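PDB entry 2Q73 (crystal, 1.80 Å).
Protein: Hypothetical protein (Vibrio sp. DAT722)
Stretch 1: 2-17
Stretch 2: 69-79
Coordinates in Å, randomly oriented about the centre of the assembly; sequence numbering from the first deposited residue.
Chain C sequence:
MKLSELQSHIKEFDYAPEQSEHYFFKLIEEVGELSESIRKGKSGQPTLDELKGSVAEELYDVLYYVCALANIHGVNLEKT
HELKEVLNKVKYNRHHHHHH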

# COMPACT_ATOMS: atom_id res chain seq x y z
N LYS C 2 25.59 -5.56 -7.23
CA LYS C 2 25.22 -6.45 -6.13
C LYS C 2 24.22 -5.75 -5.20
O LYS C 2 24.25 -4.54 -5.05
CB LYS C 2 26.44 -6.88 -5.32
CG LYS C 2 27.27 -8.00 -5.95
CD LYS C 2 28.59 -8.23 -5.21
CE LYS C 2 28.48 -9.31 -4.12
NZ LYS C 2 27.61 -8.92 -2.97
N LEU C 3 23.35 -6.54 -4.56
CA LEU C 3 22.34 -6.03 -3.63
C LEU C 3 22.97 -5.30 -2.43
O LEU C 3 22.49 -4.23 -2.00
CB LEU C 3 21.46 -7.18 -3.15
CG LEU C 3 20.32 -6.94 -2.17
CD1 LEU C 3 19.32 -5.95 -2.73
CD2 LEU C 3 19.65 -8.27 -1.86
N SER C 4 24.04 -5.89 -1.89
CA SER C 4 24.80 -5.30 -0.78
C SER C 4 25.46 -3.98 -1.17
O SER C 4 25.46 -3.03 -0.37
CB SER C 4 25.82 -6.30 -0.21
OG SER C 4 26.77 -6.74 -1.18
N GLU C 5 26.00 -3.92 -2.39
CA GLU C 5 26.57 -2.68 -2.94
C GLU C 5 25.51 -1.58 -3.16
O GLU C 5 25.76 -0.41 -2.88
CB GLU C 5 27.34 -2.96 -4.24
CG GLU C 5 28.65 -3.69 -4.02
CD GLU C 5 29.20 -4.38 -5.28
OE1 GLU C 5 28.58 -4.28 -6.37
OE2 GLU C 5 30.25 -5.04 -5.17
N LEU C 6 24.34 -1.96 -3.68
CA LEU C 6 23.25 -1.00 -3.84
C LEU C 6 22.83 -0.45 -2.47
O LEU C 6 22.66 0.77 -2.30
CB LEU C 6 22.06 -1.66 -4.55
CG LEU C 6 20.80 -0.80 -4.73
CD1 LEU C 6 21.07 0.40 -5.64
CD2 LEU C 6 19.64 -1.63 -5.27
N GLN C 7 22.68 -1.35 -1.49
CA GLN C 7 22.26 -0.96 -0.14
C GLN C 7 23.27 -0.00 0.48
O GLN C 7 22.89 1.00 1.10
CB GLN C 7 22.07 -2.19 0.74
CG GLN C 7 21.03 -2.02 1.84
CD GLN C 7 21.11 -3.13 2.88
OE1 GLN C 7 21.10 -4.33 2.55
NE2 GLN C 7 21.19 -2.73 4.14
N SER C 8 24.56 -0.29 0.31
CA SER C 8 25.61 0.56 0.87
C SER C 8 25.77 1.89 0.13
O SER C 8 26.05 2.91 0.76
CB SER C 8 26.95 -0.20 1.04
OG SER C 8 27.53 -0.48 -0.20
N HIS C 9 25.56 1.89 -1.19
CA HIS C 9 25.56 3.13 -1.97
C HIS C 9 24.39 4.05 -1.57
O HIS C 9 24.55 5.26 -1.46
CB HIS C 9 25.57 2.84 -3.48
CG HIS C 9 26.90 2.40 -4.01
ND1 HIS C 9 27.23 2.45 -5.35
CD2 HIS C 9 28.00 1.92 -3.37
CE1 HIS C 9 28.46 2.01 -5.52
NE2 HIS C 9 28.96 1.68 -4.33
N ILE C 10 23.22 3.47 -1.32
CA ILE C 10 22.07 4.24 -0.87
C ILE C 10 22.34 4.82 0.52
O ILE C 10 22.06 6.00 0.77
CB ILE C 10 20.77 3.42 -0.91
CG1 ILE C 10 20.38 3.12 -2.36
CG2 ILE C 10 19.61 4.15 -0.15
CD1 ILE C 10 19.15 2.20 -2.48
N LYS C 11 22.91 4.01 1.42
CA LYS C 11 23.31 4.50 2.75
C LYS C 11 24.25 5.70 2.70
O LYS C 11 24.08 6.64 3.48
CB LYS C 11 23.92 3.38 3.60
CG LYS C 11 24.13 3.81 5.04
CD LYS C 11 24.44 2.66 5.97
CE LYS C 11 24.71 3.21 7.36
NZ LYS C 11 24.93 2.13 8.34
N GLU C 12 25.23 5.68 1.79
CA GLU C 12 26.17 6.80 1.61
C GLU C 12 25.48 8.11 1.23
O GLU C 12 25.91 9.19 1.63
CB GLU C 12 27.20 6.46 0.52
CG GLU C 12 28.25 5.44 0.90
CD GLU C 12 29.28 5.19 -0.23
OE1 GLU C 12 28.92 4.68 -1.33
OE2 GLU C 12 30.46 5.52 -0.02
N PHE C 13 24.42 7.98 0.44
CA PHE C 13 23.68 9.08 -0.15
C PHE C 13 22.52 9.59 0.74
O PHE C 13 22.20 10.77 0.76
CB PHE C 13 23.07 8.57 -1.48
CG PHE C 13 22.19 9.57 -2.18
CD1 PHE C 13 22.75 10.74 -2.73
CD2 PHE C 13 20.83 9.34 -2.32
CE1 PHE C 13 21.95 11.66 -3.38
CE2 PHE C 13 20.02 10.27 -2.98
CZ PHE C 13 20.59 11.43 -3.51
N ASP C 14 21.92 8.68 1.50
CA ASP C 14 20.63 8.96 2.11
C ASP C 14 20.45 8.07 3.33
O ASP C 14 19.88 6.97 3.24
CB ASP C 14 19.53 8.72 1.06
CG ASP C 14 18.11 9.03 1.57
OD1 ASP C 14 17.95 9.50 2.72
OD2 ASP C 14 17.16 8.79 0.80
N TYR C 15 20.90 8.55 4.47
CA TYR C 15 20.78 7.80 5.71
C TYR C 15 20.45 8.74 6.86
O TYR C 15 21.31 9.45 7.37
CB TYR C 15 22.08 7.02 5.99
CG TYR C 15 22.01 6.19 7.25
CD1 TYR C 15 21.14 5.13 7.35
CD2 TYR C 15 22.83 6.49 8.34
CE1 TYR C 15 21.06 4.37 8.50
CE2 TYR C 15 22.76 5.73 9.51
CZ TYR C 15 21.86 4.67 9.58
OH TYR C 15 21.76 3.90 10.72
N ALA C 16 19.17 8.75 7.25
CA ALA C 16 18.69 9.64 8.31
C ALA C 16 17.96 8.73 9.32
O ALA C 16 16.75 8.57 9.23
CB ALA C 16 17.77 10.69 7.72
N PRO C 17 18.71 8.09 10.23
CA PRO C 17 18.12 7.09 11.14
C PRO C 17 17.00 7.64 12.05
O PRO C 17 16.13 6.89 12.49
CB PRO C 17 19.32 6.62 11.97
CG PRO C 17 20.37 7.68 11.82
CD PRO C 17 20.16 8.25 10.44
N LEU C 69 15.10 1.59 3.92
CA LEU C 69 14.52 1.06 5.16
C LEU C 69 15.41 -0.01 5.79
O LEU C 69 15.52 -0.10 7.01
CB LEU C 69 13.13 0.49 4.91
CG LEU C 69 12.01 1.54 4.81
CD1 LEU C 69 10.80 0.97 4.08
CD2 LEU C 69 11.64 2.00 6.24
N ALA C 70 16.04 -0.84 4.95
CA ALA C 70 16.92 -1.87 5.49
C ALA C 70 18.06 -1.20 6.28
O ALA C 70 18.42 -1.66 7.38
CB ALA C 70 17.45 -2.78 4.39
N ASN C 71 18.62 -0.14 5.71
CA ASN C 71 19.69 0.59 6.38
C ASN C 71 19.23 1.15 7.73
O ASN C 71 19.92 0.99 8.74
CB ASN C 71 20.22 1.72 5.48
CG ASN C 71 20.94 1.20 4.26
OD1 ASN C 71 21.64 0.18 4.32
ND2 ASN C 71 20.81 1.91 3.15
N ILE C 72 18.08 1.82 7.71
CA ILE C 72 17.42 2.41 8.89
C ILE C 72 17.21 1.38 10.01
O ILE C 72 17.41 1.68 11.20
CB ILE C 72 16.04 3.11 8.47
CG1 ILE C 72 16.32 4.35 7.61
CG2 ILE C 72 15.17 3.52 9.65
CD1 ILE C 72 17.39 5.26 8.14
N HIS C 73 16.82 0.16 9.63
CA HIS C 73 16.38 -0.86 10.58
C HIS C 73 17.44 -1.91 10.87
O HIS C 73 17.12 -2.95 11.45
CB HIS C 73 15.07 -1.51 10.11
CG HIS C 73 13.91 -0.57 10.18
ND1 HIS C 73 13.22 -0.33 11.35
CD2 HIS C 73 13.33 0.21 9.24
CE1 HIS C 73 12.26 0.54 11.12
NE2 HIS C 73 12.30 0.88 9.84
N GLY C 74 18.68 -1.63 10.47
CA GLY C 74 19.81 -2.51 10.77
C GLY C 74 19.75 -3.85 10.07
O GLY C 74 20.26 -4.86 10.59
N VAL C 75 19.13 -3.86 8.89
CA VAL C 75 18.98 -5.10 8.13
C VAL C 75 20.03 -5.24 7.02
O VAL C 75 20.29 -4.30 6.27
CB VAL C 75 17.57 -5.22 7.51
CG1 VAL C 75 17.46 -6.53 6.71
CG2 VAL C 75 16.49 -5.13 8.60
N ASN C 76 20.61 -6.43 6.92
CA ASN C 76 21.50 -6.79 5.82
C ASN C 76 20.70 -7.65 4.84
O ASN C 76 20.39 -8.81 5.13
CB ASN C 76 22.74 -7.52 6.36
CG ASN C 76 23.74 -7.91 5.27
OD1 ASN C 76 23.37 -8.18 4.13
ND2 ASN C 76 25.01 -7.95 5.63
N LEU C 77 20.36 -7.09 3.69
CA LEU C 77 19.44 -7.76 2.76
C LEU C 77 20.07 -9.00 2.13
O LEU C 77 19.39 -10.02 1.95
CB LEU C 77 18.89 -6.79 1.69
CG LEU C 77 17.88 -5.76 2.21
CD1 LEU C 77 17.71 -4.63 1.20
CD2 LEU C 77 16.54 -6.41 2.56
N GLU C 78 21.36 -8.92 1.80
CA GLU C 78 22.08 -10.04 1.21
C GLU C 78 22.14 -11.21 2.20
O GLU C 78 21.87 -12.35 1.83
CB GLU C 78 23.46 -9.60 0.71
CG GLU C 78 24.39 -10.71 0.19
CD GLU C 78 23.92 -11.37 -1.10
OE1 GLU C 78 22.97 -10.89 -1.75
OE2 GLU C 78 24.54 -12.39 -1.48
N LYS C 79 22.46 -10.93 3.46
CA LYS C 79 22.49 -11.97 4.50
C LYS C 79 21.10 -12.56 4.74
O LYS C 79 20.95 -13.78 4.91
CB LYS C 79 23.09 -11.43 5.81
CG LYS C 79 23.37 -12.50 6.87
CD LYS C 79 24.52 -13.42 6.46
CE LYS C 79 24.84 -14.44 7.55
NZ LYS C 79 26.02 -15.27 7.19
O HOH W 1 22.86 -6.43 1.67
O HOH W 2 19.51 4.46 3.85
O HOH W 3 19.74 2.70 12.03

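What holds the two stretches together by direct hydrogen bonds? The answer centres on Gln-7, a buried residue of the first helix whose amide reaches the turn between the two helical segments of the other stretch. Gln-7 NE2 uses both of its protons, donating to Val-75 O at 2.8 Å and to Asn-71 OD1 at 3.0 Å, while Gln-7 OE1 accepts from Leu-77 N at 3.1 Å with an N-H...acceptor angle of 164°. Asn-71 returns the favour from its other end: Asn-71 ND2 donates to Gln-7 O at 3.1 Å. The two residues therefore bond in both directions, the amide of Asn-71 accepting from the side chain of Gln-7 and donating to its backbone.

How does this pairing fit with the helix that carries Gln-7? Gln-7 O already accepts the helical bond from Lys-11 N at 3.0 Å, so it serves two donors at once. That shared acceptor explains why Lys-11 N and Asn-71 ND2 lie 3.4 Å apart without bonding to each other, since both are donors. At the far side of the turn, Leu-77 N has no carbonyl of a preceding helical turn to donate to, and Gln-7 OE1 accepts from it instead. Asn-76, at the N-cap position, completes the helix start within its own stretch, Asn-76 OD1 accepting from Lys-79 N at 3.0 Å.

Where does water extend the polar network? Three waters bridge the stretches. Water 1 donates to Gln-7 OE1 and accepts from Glu-78 N, both at 2.9 Å, so that OE1 serves two successive residues of the helix start, one directly and one through solvent. Water 2 donates to Asp-14 O at 2.6 Å and accepts from Asn-71 ND2 at 2.9 Å, linking Asn-71 to the residue where the first helix gives way to an extended chain. Water 3 joins Tyr-15 OH and Ile-72 O, lying 2.7 Å from each.

Which van der Waals contacts flank these bonds? Near the start of the first helix, the apolar side chains of Leu-3 and Leu-77 pack with Leu-3 CD2 3.9 Å from Leu-77 CB, and Ser-4 CB lies 4.2 Å from Glu-78 CB. Beyond the helix, Ile-72 CD1 is the common contact point: it lies 3.8 Å from Tyr-15 CE1, an apolar contact, 3.5 Å from Ala-16 O and 3.6 Å from Pro-17 CA. The CA-to-CB bond of Ile-72 points sideways, but the end of its side chain comes nearer and meets these three consecutive residues with one methyl group. The edge of the Tyr-15 ring also meets Asn-71 O, with Tyr-15 CE1 3.6 Å from Asn-71 O.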